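PDB 5F9Z: aminoacyl-tRNA synthetase, which probably activates proline with ATP and joins it to its cognate tRNA as a class II synthetase, with halofuginone and an ATP analogue bound here. Local coordinates for residues Arg52-Phe57 against Val299-Val304; Glu60-Val65 against Glu200-Thr205; Leu295-Ala300 against Glu403-Leu408. All blocks are in the same frame, centred on the assembly; numbering follows the deposited sequence.

Interaction 1: residues Arg52-Phe57 against Val299-Val304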
loop_
_atom_site.group_PDB
_atom_site.type_symbol
_atom_site.label_atom_id
_atom_site.label_comp_id
_atom_site.label_asym_id
_atom_site.label_seq_id
_atom_site.Cartn_x
_atom_site.Cartn_y
_atom_site.Cartn_z
ATOM N N ARG A 52 0.528 -0.337 16.280
ATOM C CA ARG A 52 0.053 -1.348 17.207
ATOM C C ARG A 52 -0.055 -2.698 16.497
ATOM O O ARG A 52 -0.091 -2.758 15.266
ATOM C CB ARG A 52 -1.291 -0.929 17.797
ATOM C CG ARG A 52 -1.225 0.365 18.595
ATOM C CD ARG A 52 -2.537 0.663 19.303
ATOM N NE ARG A 52 -2.797 -0.265 20.399
ATOM C CZ ARG A 52 -3.816 -0.154 21.245
ATOM N NH1 ARG A 52 -4.676 0.849 21.121
ATOM N NH2 ARG A 52 -3.978 -1.044 22.214
ATOM N N PRO A 53 -0.087 -3.801 17.256
ATOM C CA PRO A 53 -0.076 -5.133 16.622
ATOM C C PRO A 53 -1.151 -5.349 15.570
ATOM O O PRO A 53 -0.919 -6.103 14.615
ATOM C CB PRO A 53 -0.267 -6.077 17.816
ATOM C CG PRO A 53 0.341 -5.349 18.957
ATOM C CD PRO A 53 0.037 -3.895 18.723
ATOM N N TRP A 54 -2.320 -4.718 15.705
ATOM C CA TRP A 54 -3.390 -4.954 14.741
ATOM C C TRP A 54 -3.032 -4.423 13.358
ATOM O O TRP A 54 -3.457 -4.995 12.348
ATOM C CB TRP A 54 -4.694 -4.326 15.232
ATOM C CG TRP A 54 -5.910 -4.943 14.618
ATOM C CD1 TRP A 54 -6.677 -4.426 13.614
ATOM C CD2 TRP A 54 -6.496 -6.205 14.962
ATOM N NE1 TRP A 54 -7.708 -5.285 13.316
ATOM C CE2 TRP A 54 -7.618 -6.385 14.130
ATOM C CE3 TRP A 54 -6.182 -7.198 15.895
ATOM C CZ2 TRP A 54 -8.427 -7.518 14.202
ATOM C CZ3 TRP A 54 -6.986 -8.321 15.966
ATOM C CH2 TRP A 54 -8.095 -8.472 15.124
ATOM N N SER A 55 -2.257 -3.341 13.288
ATOM C CA SER A 55 -1.778 -2.839 12.006
ATOM C C SER A 55 -0.417 -3.415 11.639
ATOM O O SER A 55 -0.152 -3.666 10.458
ATOM C CB SER A 55 -1.702 -1.310 12.026
ATOM O OG SER A 55 -0.731 -0.856 12.954
ATOM N N TYR A 56 0.452 -3.636 12.629
ATOM C CA TYR A 56 1.783 -4.153 12.333
ATOM C C TYR A 56 1.731 -5.586 11.817
ATOM O O TYR A 56 2.638 -6.014 11.095
ATOM C CB TYR A 56 2.677 -4.066 13.569
ATOM C CG TYR A 56 4.125 -4.377 13.273
ATOM C CD1 TYR A 56 4.912 -3.484 12.555
ATOM C CD2 TYR A 56 4.704 -5.564 13.702
ATOM C CE1 TYR A 56 6.235 -3.762 12.275
ATOM C CE2 TYR A 56 6.029 -5.850 13.428
ATOM C CZ TYR A 56 6.788 -4.946 12.713
ATOM O OH TYR A 56 8.106 -5.224 12.436
ATOM N N PHE A 57 0.690 -6.339 12.180
ATOM C CA PHE A 57 0.494 -7.659 11.589
ATOM C C PHE A 57 0.346 -7.562 10.077
ATOM O O PHE A 57 0.882 -8.395 9.337
ATOM C CB PHE A 57 -0.734 -8.337 12.202
ATOM C CG PHE A 57 -1.087 -9.656 11.562
ATOM C CD1 PHE A 57 -1.900 -9.707 10.437
ATOM C CD2 PHE A 57 -0.616 -10.846 12.092
ATOM C CE1 PHE A 57 -2.222 -10.915 9.848
ATOM C CE2 PHE A 57 -0.941 -12.057 11.510
ATOM C CZ PHE A 57 -1.745 -12.091 10.387
ATOM N N VAL A 299 -4.918 -10.427 4.912
ATOM C CA VAL A 299 -4.142 -9.597 5.825
ATOM C C VAL A 299 -4.856 -9.345 7.142
ATOM O O VAL A 299 -4.273 -8.737 8.040
ATOM C CB VAL A 299 -3.751 -8.253 5.174
ATOM C CG1 VAL A 299 -2.872 -8.484 3.964
ATOM C CG2 VAL A 299 -4.997 -7.467 4.796
ATOM N N ALA A 300 -6.099 -9.789 7.289
ATOM C CA ALA A 300 -6.829 -9.590 8.534
ATOM C C ALA A 300 -6.146 -10.345 9.670
ATOM O O ALA A 300 -5.934 -11.562 9.552
ATOM C CB ALA A 300 -8.279 -10.048 8.391
ATOM N N PRO A 301 -5.777 -9.677 10.771
ATOM C CA PRO A 301 -5.126 -10.402 11.878
ATOM C C PRO A 301 -5.966 -11.545 12.418
ATOM O O PRO A 301 -5.428 -12.610 12.747
ATOM C CB PRO A 301 -4.908 -9.304 12.931
ATOM C CG PRO A 301 -4.883 -8.031 12.146
ATOM C CD PRO A 301 -5.850 -8.227 11.020
ATOM N N VAL A 302 -7.278 -11.354 12.511
ATOM C CA VAL A 302 -8.209 -12.408 12.892
ATOM C C VAL A 302 -9.261 -12.507 11.798
ATOM O O VAL A 302 -10.011 -11.551 11.565
ATOM C CB VAL A 302 -8.861 -12.141 14.257
ATOM C CG1 VAL A 302 -9.921 -13.188 14.548
ATOM C CG2 VAL A 302 -7.807 -12.130 15.355
ATOM N N GLN A 303 -9.309 -13.654 11.121
ATOM C CA GLN A 303 -10.272 -13.834 10.040
ATOM C C GLN A 303 -11.648 -14.211 10.572
ATOM O O GLN A 303 -12.668 -13.771 10.030
ATOM C CB GLN A 303 -9.768 -14.895 9.062
ATOM C CG GLN A 303 -8.495 -14.505 8.333
ATOM C CD GLN A 303 -7.900 -15.657 7.549
ATOM O OE1 GLN A 303 -7.955 -16.809 7.979
ATOM N NE2 GLN A 303 -7.332 -15.352 6.388
ATOM N N VAL A 304 -11.699 -15.022 11.627
ATOM C CA VAL A 304 -12.953 -15.466 12.222
ATOM C C VAL A 304 -12.872 -15.263 13.727
ATOM O O VAL A 304 -11.919 -15.717 14.368
ATOM C CB VAL A 304 -13.254 -16.942 11.899
ATOM C CG1 VAL A 304 -14.520 -17.388 12.612
ATOM C CG2 VAL A 304 -13.380 -17.149 10.396
#
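This contact joins the first turn of helix 53-71 to the loop that runs into strand 304-308, which probably belongs to the anticodon-binding domain. Pro301 is the central residue. Its ring sits between two aromatic side chains that project from the helix one turn apart. Trp54 has CG anti to the backbone N (chi1 -158°), and its indole lies across the proline at about a right angle. Pro301 CB stands 3.7 Å from the centroid of the Trp54 six-membered ring, 8° off the normal, a CH-pi contact over the face. Pro301 CG also lies over this face and comes 3.4 Å from Trp54 O. At the far end of the indole, Trp54 CH2 meets Val302 CG2 at 3.7 Å.

Phe57 also has CG anti to N. It turns one ring face to Pro301 CA, which is 3.9 Å from the ring centroid and shifted toward the rim. The carbonyl O of Val299 lies in the ring plane, 3.5 Å from Phe57 CE1. No hydrogen bond crosses between the segments. Trp54 NE1 bonds to Lys357 O. The pattern is a proline held by CH-pi contacts between two aromatic rings, here in the loop leading to strand 304-308.

Interaction 2: residues Glu60-Val65 against Glu200-Thr205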
loop_
_atom_site.group_PDB
_atom_site.type_symbol
_atom_site.label_atom_id
_atom_site.label_comp_id
_atom_site.label_asym_id
_atom_site.label_seq_id
_atom_site.Cartn_x
_atom_site.Cartn_y
_atom_site.Cartn_z
ATOM N N GLU A 60 3.675 -7.087 8.584
ATOM C CA GLU A 60 4.403 -8.350 8.640
ATOM C C GLU A 60 3.913 -9.313 7.568
ATOM O O GLU A 60 4.701 -10.086 7.010
ATOM C CB GLU A 60 4.267 -8.978 10.027
ATOM C CG GLU A 60 5.044 -8.258 11.109
ATOM C CD GLU A 60 4.944 -8.948 12.455
ATOM O OE1 GLU A 60 3.828 -9.364 12.833
ATOM O OE2 GLU A 60 5.986 -9.085 13.129
ATOM N N THR A 61 2.612 -9.285 7.271
ATOM C CA THR A 61 2.080 -10.113 6.194
ATOM C C THR A 61 2.548 -9.601 4.836
ATOM O O THR A 61 2.969 -10.386 3.978
ATOM C CB THR A 61 0.553 -10.147 6.261
ATOM O OG1 THR A 61 0.143 -10.579 7.563
ATOM C CG2 THR A 61 -0.007 -11.101 5.217
ATOM N N ILE A 62 2.481 -8.285 4.627
ATOM C CA ILE A 62 3.018 -7.693 3.404
ATOM C C ILE A 62 4.500 -8.015 3.269
ATOM O O ILE A 62 4.979 -8.369 2.185
ATOM C CB ILE A 62 2.769 -6.173 3.390
ATOM C CG1 ILE A 62 1.274 -5.871 3.263
ATOM C CG2 ILE A 62 3.547 -5.511 2.260
ATOM C CD1 ILE A 62 0.941 -4.397 3.372
ATOM N N GLN A 63 5.245 -7.906 4.371
ATOM C CA GLN A 63 6.670 -8.215 4.333
ATOM C C GLN A 63 6.911 -9.690 4.042
ATOM O O GLN A 63 7.777 -10.032 3.231
ATOM C CB GLN A 63 7.330 -7.811 5.651
ATOM C CG GLN A 63 8.805 -8.162 5.738
ATOM C CD GLN A 63 9.468 -7.593 6.976
ATOM O OE1 GLN A 63 8.868 -6.805 7.709
ATOM N NE2 GLN A 63 10.714 -7.990 7.217
ATOM N N SER A 64 6.147 -10.577 4.685
ATOM C CA SER A 64 6.343 -12.009 4.480
ATOM C C SER A 64 6.039 -12.416 3.043
ATOM O O SER A 64 6.790 -13.190 2.438
ATOM C CB SER A 64 5.468 -12.800 5.453
ATOM O OG SER A 64 5.444 -14.174 5.110
ATOM N N VAL A 65 4.943 -11.903 2.480
ATOM C CA VAL A 65 4.547 -12.304 1.135
ATOM C C VAL A 65 5.509 -11.738 0.099
ATOM O O VAL A 65 5.922 -12.440 -0.832
ATOM C CB VAL A 65 3.094 -11.877 0.858
ATOM C CG1 VAL A 65 2.741 -12.094 -0.606
ATOM C CG2 VAL A 65 2.137 -12.646 1.760
ATOM N N GLU A 200 -3.253 -5.785 -5.196
ATOM C CA GLU A 200 -4.487 -6.358 -5.720
ATOM C C GLU A 200 -4.757 -7.763 -5.187
ATOM O O GLU A 200 -5.886 -8.071 -4.794
ATOM C CB GLU A 200 -4.453 -6.366 -7.252
ATOM C CG GLU A 200 -4.351 -4.977 -7.866
ATOM C CD GLU A 200 -4.944 -4.905 -9.259
ATOM O OE1 GLU A 200 -4.827 -3.841 -9.902
ATOM O OE2 GLU A 200 -5.533 -5.909 -9.710
ATOM N N ASP A 201 -3.742 -8.630 -5.168
ATOM C CA ASP A 201 -3.966 -10.001 -4.722
ATOM C C ASP A 201 -3.999 -10.104 -3.202
ATOM O O ASP A 201 -4.793 -10.872 -2.647
ATOM C CB ASP A 201 -2.891 -10.928 -5.293
ATOM C CG ASP A 201 -2.936 -11.009 -6.805
ATOM O OD1 ASP A 201 -4.050 -11.004 -7.369
ATOM O OD2 ASP A 201 -1.857 -11.078 -7.430
ATOM N N LEU A 202 -3.152 -9.342 -2.512
ATOM C CA LEU A 202 -3.062 -9.433 -1.060
ATOM C C LEU A 202 -3.946 -8.403 -0.363
ATOM O O LEU A 202 -4.708 -8.748 0.546
ATOM C CB LEU A 202 -1.605 -9.271 -0.615
ATOM C CG LEU A 202 -1.291 -9.542 0.857
ATOM C CD1 LEU A 202 -1.421 -11.026 1.171
ATOM C CD2 LEU A 202 0.097 -9.031 1.218
ATOM N N LEU A 203 -3.863 -7.140 -0.776
ATOM C CA LEU A 203 -4.604 -6.062 -0.137
ATOM C C LEU A 203 -5.941 -5.771 -0.809
ATOM O O LEU A 203 -6.676 -4.899 -0.332
ATOM C CB LEU A 203 -3.756 -4.785 -0.113
ATOM C CG LEU A 203 -2.373 -4.908 0.529
ATOM C CD1 LEU A 203 -1.633 -3.584 0.454
ATOM C CD2 LEU A 203 -2.484 -5.383 1.968
ATOM N N ALA A 204 -6.267 -6.472 -1.899
ATOM C CA ALA A 204 -7.524 -6.275 -2.626
ATOM C C ALA A 204 -7.704 -4.821 -3.057
ATOM O O ALA A 204 -8.829 -4.331 -3.191
ATOM C CB ALA A 204 -8.725 -6.745 -1.799
ATOM N N THR A 205 -6.593 -4.122 -3.286
ATOM C CA THR A 205 -6.616 -2.708 -3.627
ATOM C C THR A 205 -6.240 -2.530 -5.089
ATOM O O THR A 205 -5.134 -2.925 -5.488
ATOM C CB THR A 205 -5.659 -1.924 -2.732
ATOM O OG1 THR A 205 -5.989 -2.162 -1.357
ATOM C CG2 THR A 205 -5.760 -0.434 -3.022
#
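Two helices meet here: the middle of helix 53-71 and the C-terminal end of helix 181-202, which belongs to the class II synthetase core. The contact is buried and apolar. Leu202 has the largest share. It points toward helix 53-71, with CG anti to the backbone N (chi1 -171°). Leu202 CD2 lies against Ile62, 3.9 Å from Ile62 CA and equally close to Ile62 CG1, and is also near Val65. Leu202 CD1 meets Val65, with Thr61 CG2 further off. Val65 and Leu202 approach tip to tip, with Val65 CG2 4.0 Å from Leu202 CD1. Thr61 OG1 is bonded to Phe57 O in its own helix.

Ile62 crosses Leu202 obliquely and Leu203 at about a right angle. Its CG1 is anti to the carbonyl carbon and its chain is extended (chi2 175°), so CD1 reaches past Leu202 to the next residue. Ile198, one turn earlier on helix 181-202, extends the packing to Ile62 and Val65.

Beyond Leu203 the chain leaves the helix at Ala204, which has positive phi (56°). Thr205 then turns back on this exit. Thr205 OG1 donates to Leu203 O at 3.0 Å, from above the carbonyl plane. On the other segment, Ile62 CD1 ends 3.8 Å from Leu203 CD2.

Interaction 3: residues Leu295-Ala300 against Glu403-Leu408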
loop_
_atom_site.group_PDB
_atom_site.type_symbol
_atom_site.label_atom_id
_atom_site.label_comp_id
_atom_site.label_asym_id
_atom_site.label_seq_id
_atom_site.Cartn_x
_atom_site.Cartn_y
_atom_site.Cartn_z
ATOM N N LEU A 295 -11.127 -5.520 6.415
ATOM C CA LEU A 295 -9.818 -6.000 6.019
ATOM C C LEU A 295 -9.937 -7.186 5.074
ATOM O O LEU A 295 -10.816 -8.037 5.254
ATOM C CB LEU A 295 -8.996 -6.411 7.246
ATOM C CG LEU A 295 -8.784 -5.306 8.282
ATOM C CD1 LEU A 295 -8.100 -5.850 9.523
ATOM C CD2 LEU A 295 -7.981 -4.161 7.684
ATOM N N PRO A 296 -9.088 -7.259 4.053
ATOM C CA PRO A 296 -9.029 -8.461 3.224
ATOM C C PRO A 296 -8.641 -9.662 4.064
ATOM O O PRO A 296 -7.783 -9.553 4.953
ATOM C CB PRO A 296 -7.943 -8.127 2.190
ATOM C CG PRO A 296 -7.890 -6.637 2.161
ATOM C CD PRO A 296 -8.192 -6.199 3.561
ATOM N N PRO A 297 -9.262 -10.820 3.828
ATOM C CA PRO A 297 -8.924 -12.012 4.624
ATOM C C PRO A 297 -7.452 -12.391 4.578
ATOM O O PRO A 297 -6.970 -13.043 5.513
ATOM C CB PRO A 297 -9.801 -13.107 4.001
ATOM C CG PRO A 297 -10.962 -12.368 3.434
ATOM C CD PRO A 297 -10.419 -11.053 2.946
ATOM N N LYS A 298 -6.721 -12.000 3.532
ATOM C CA LYS A 298 -5.310 -12.351 3.430
ATOM C C LYS A 298 -4.426 -11.544 4.371
ATOM O O LYS A 298 -3.282 -11.944 4.612
ATOM C CB LYS A 298 -4.823 -12.182 1.989
ATOM C CG LYS A 298 -5.370 -13.225 1.031
ATOM C CD LYS A 298 -4.675 -13.149 -0.316
ATOM C CE LYS A 298 -5.094 -14.293 -1.223
ATOM N NZ LYS A 298 -4.398 -14.236 -2.539
ATOM N N VAL A 299 -4.918 -10.427 4.912
ATOM C CA VAL A 299 -4.142 -9.597 5.825
ATOM C C VAL A 299 -4.856 -9.345 7.142
ATOM O O VAL A 299 -4.273 -8.737 8.040
ATOM C CB VAL A 299 -3.751 -8.253 5.174
ATOM C CG1 VAL A 299 -2.872 -8.484 3.964
ATOM C CG2 VAL A 299 -4.997 -7.467 4.796
ATOM N N ALA A 300 -6.099 -9.789 7.289
ATOM C CA ALA A 300 -6.829 -9.590 8.534
ATOM C C ALA A 300 -6.146 -10.345 9.670
ATOM O O ALA A 300 -5.934 -11.562 9.552
ATOM C CB ALA A 300 -8.279 -10.048 8.391
ATOM N N GLU A 403 -14.249 -15.802 -1.253
ATOM C CA GLU A 403 -15.270 -14.936 -1.832
ATOM C C GLU A 403 -15.185 -13.528 -1.257
ATOM O O GLU A 403 -15.401 -12.543 -1.971
ATOM C CB GLU A 403 -16.657 -15.532 -1.591
ATOM C CG GLU A 403 -17.790 -14.766 -2.247
ATOM C CD GLU A 403 -19.153 -15.199 -1.745
ATOM O OE1 GLU A 403 -20.130 -14.452 -1.962
ATOM O OE2 GLU A 403 -19.246 -16.281 -1.128
ATOM N N PHE A 404 -14.879 -13.419 0.039
ATOM C CA PHE A 404 -14.684 -12.114 0.663
ATOM C C PHE A 404 -13.579 -11.335 -0.041
ATOM O O PHE A 404 -13.751 -10.160 -0.386
ATOM C CB PHE A 404 -14.354 -12.303 2.146
ATOM C CG PHE A 404 -14.626 -11.095 3.004
ATOM C CD1 PHE A 404 -13.913 -9.920 2.831
ATOM C CD2 PHE A 404 -15.576 -11.151 4.012
ATOM C CE1 PHE A 404 -14.160 -8.817 3.629
ATOM C CE2 PHE A 404 -15.823 -10.054 4.814
ATOM C CZ PHE A 404 -15.115 -8.886 4.621
ATOM N N GLN A 405 -12.433 -11.984 -0.265
ATOM C CA GLN A 405 -11.303 -11.325 -0.912
ATOM C C GLN A 405 -11.668 -10.854 -2.315
ATOM O O GLN A 405 -11.368 -9.719 -2.700
ATOM C CB GLN A 405 -10.107 -12.279 -0.958
ATOM C CG GLN A 405 -8.839 -11.677 -1.540
ATOM C CD GLN A 405 -8.012 -10.942 -0.503
ATOM O OE1 GLN A 405 -8.215 -11.107 0.699
ATOM N NE2 GLN A 405 -7.070 -10.127 -0.966
ATOM N N ASN A 406 -12.319 -11.719 -3.096
ATOM C CA ASN A 406 -12.689 -11.353 -4.459
ATOM C C ASN A 406 -13.707 -10.219 -4.474
ATOM O O ASN A 406 -13.652 -9.339 -5.341
ATOM C CB ASN A 406 -13.230 -12.577 -5.199
ATOM C CG ASN A 406 -13.821 -12.229 -6.551
ATOM O OD1 ASN A 406 -13.097 -12.053 -7.532
ATOM N ND2 ASN A 406 -15.144 -12.131 -6.611
ATOM N N ARG A 407 -14.640 -10.219 -3.519
ATOM C CA ARG A 407 -15.673 -9.188 -3.492
ATOM C C ARG A 407 -15.086 -7.817 -3.177
ATOM O O ARG A 407 -15.512 -6.809 -3.752
ATOM C CB ARG A 407 -16.755 -9.560 -2.477
ATOM C CG ARG A 407 -17.843 -8.511 -2.313
ATOM C CD ARG A 407 -18.952 -8.986 -1.382
ATOM N NE ARG A 407 -18.456 -9.339 -0.055
ATOM C CZ ARG A 407 -18.289 -10.586 0.374
ATOM N NH1 ARG A 407 -18.579 -11.607 -0.421
ATOM N NH2 ARG A 407 -17.831 -10.812 1.599
ATOM N N LEU A 408 -14.111 -7.757 -2.267
ATOM C CA LEU A 408 -13.475 -6.483 -1.946
ATOM C C LEU A 408 -12.750 -5.913 -3.158
ATOM O O LEU A 408 -12.876 -4.722 -3.469
ATOM C CB LEU A 408 -12.505 -6.654 -0.777
ATOM C CG LEU A 408 -13.091 -6.873 0.617
ATOM C CD1 LEU A 408 -11.979 -6.859 1.651
ATOM C CD2 LEU A 408 -14.137 -5.819 0.933
#
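The Phe404 ring presents its edge to a neighbour in its own helix: Leu408 CD1 lies in the ring plane. The pyrrolidine of Pro297 and the carbonyl O of Leu295 approach the ring obliquely. Pro297 CG packs 3.6 Å from Phe404 CB, and Pro297 CD lies 3.7 Å from Phe404 CD1. The Arg407 guanidinium has the carboxylate of Glu403 at its edge, in plane. That salt bridge lies along the helix, and Arg407 NE makes another with Asp381.

Gln405 has the largest share of the contact. Its CG is anti to the backbone N (chi1 -177°), but the chain bends at chi2 (86°). This brings OE1 in among Pro296, Pro297 and Lys298. Gln405 OE1 is 3.1 Å from Pro297 CD and 3.3 Å from Pro296 CB. Lys298 N donates to Gln405 OE1 over 3.3 Å, a weak bond with an N-H...O angle of 155°. Pro297 N is equally near but has no hydrogen to give. The Lys298 and Gln405 side chains cross at about a right angle, with Lys298 CG 3.8 Å from Gln405 CD. One turn further along the helix, Leu408 CD1 touches Pro296 CA at 3.7 Å.

Within the loop, Pro296 O accepts from both Val299 N and Ala300 N, which closes a tight turn. The contact thus packs the loop between helix 278-287 and strand 304-308 onto helix 393-417. The buried amide of Gln405 is used at both ends: OE1 takes the weak bond from the loop, while NE2 donates to Leu202 O. One weak hydrogen bond crosses between the segments, and the rest is packing. The NE2 bond to Leu202 O and the weak bond to OE1 are both consistent with this rotation of the amide.

The contact centres lie 11 to 12 Å apart. Interactions 1 and 2 share helix 53-71. Interactions 1 and 3 share Val299 and Ala300, in the loop between helix 278-287 and strand 304-308. Along the chain, interaction 2 is nested within the loop closed by interaction 1, and interaction 3 opens after interaction 2 closes. Val299 CG1 packs on Leu202 CG, 3.6 Å away, tying this loop to interaction 2. Leu295 CD1 packs on Pro301 CD, joining interactions 3 and 1. Leu202 O of interaction 2 accepts from Gln405 NE2 of interaction 3. Together they join helix 53-71, the end of helix 181-202, the loop 288-303 and helix 393-417, consistent with a fixed placement of the anticodon-binding domain.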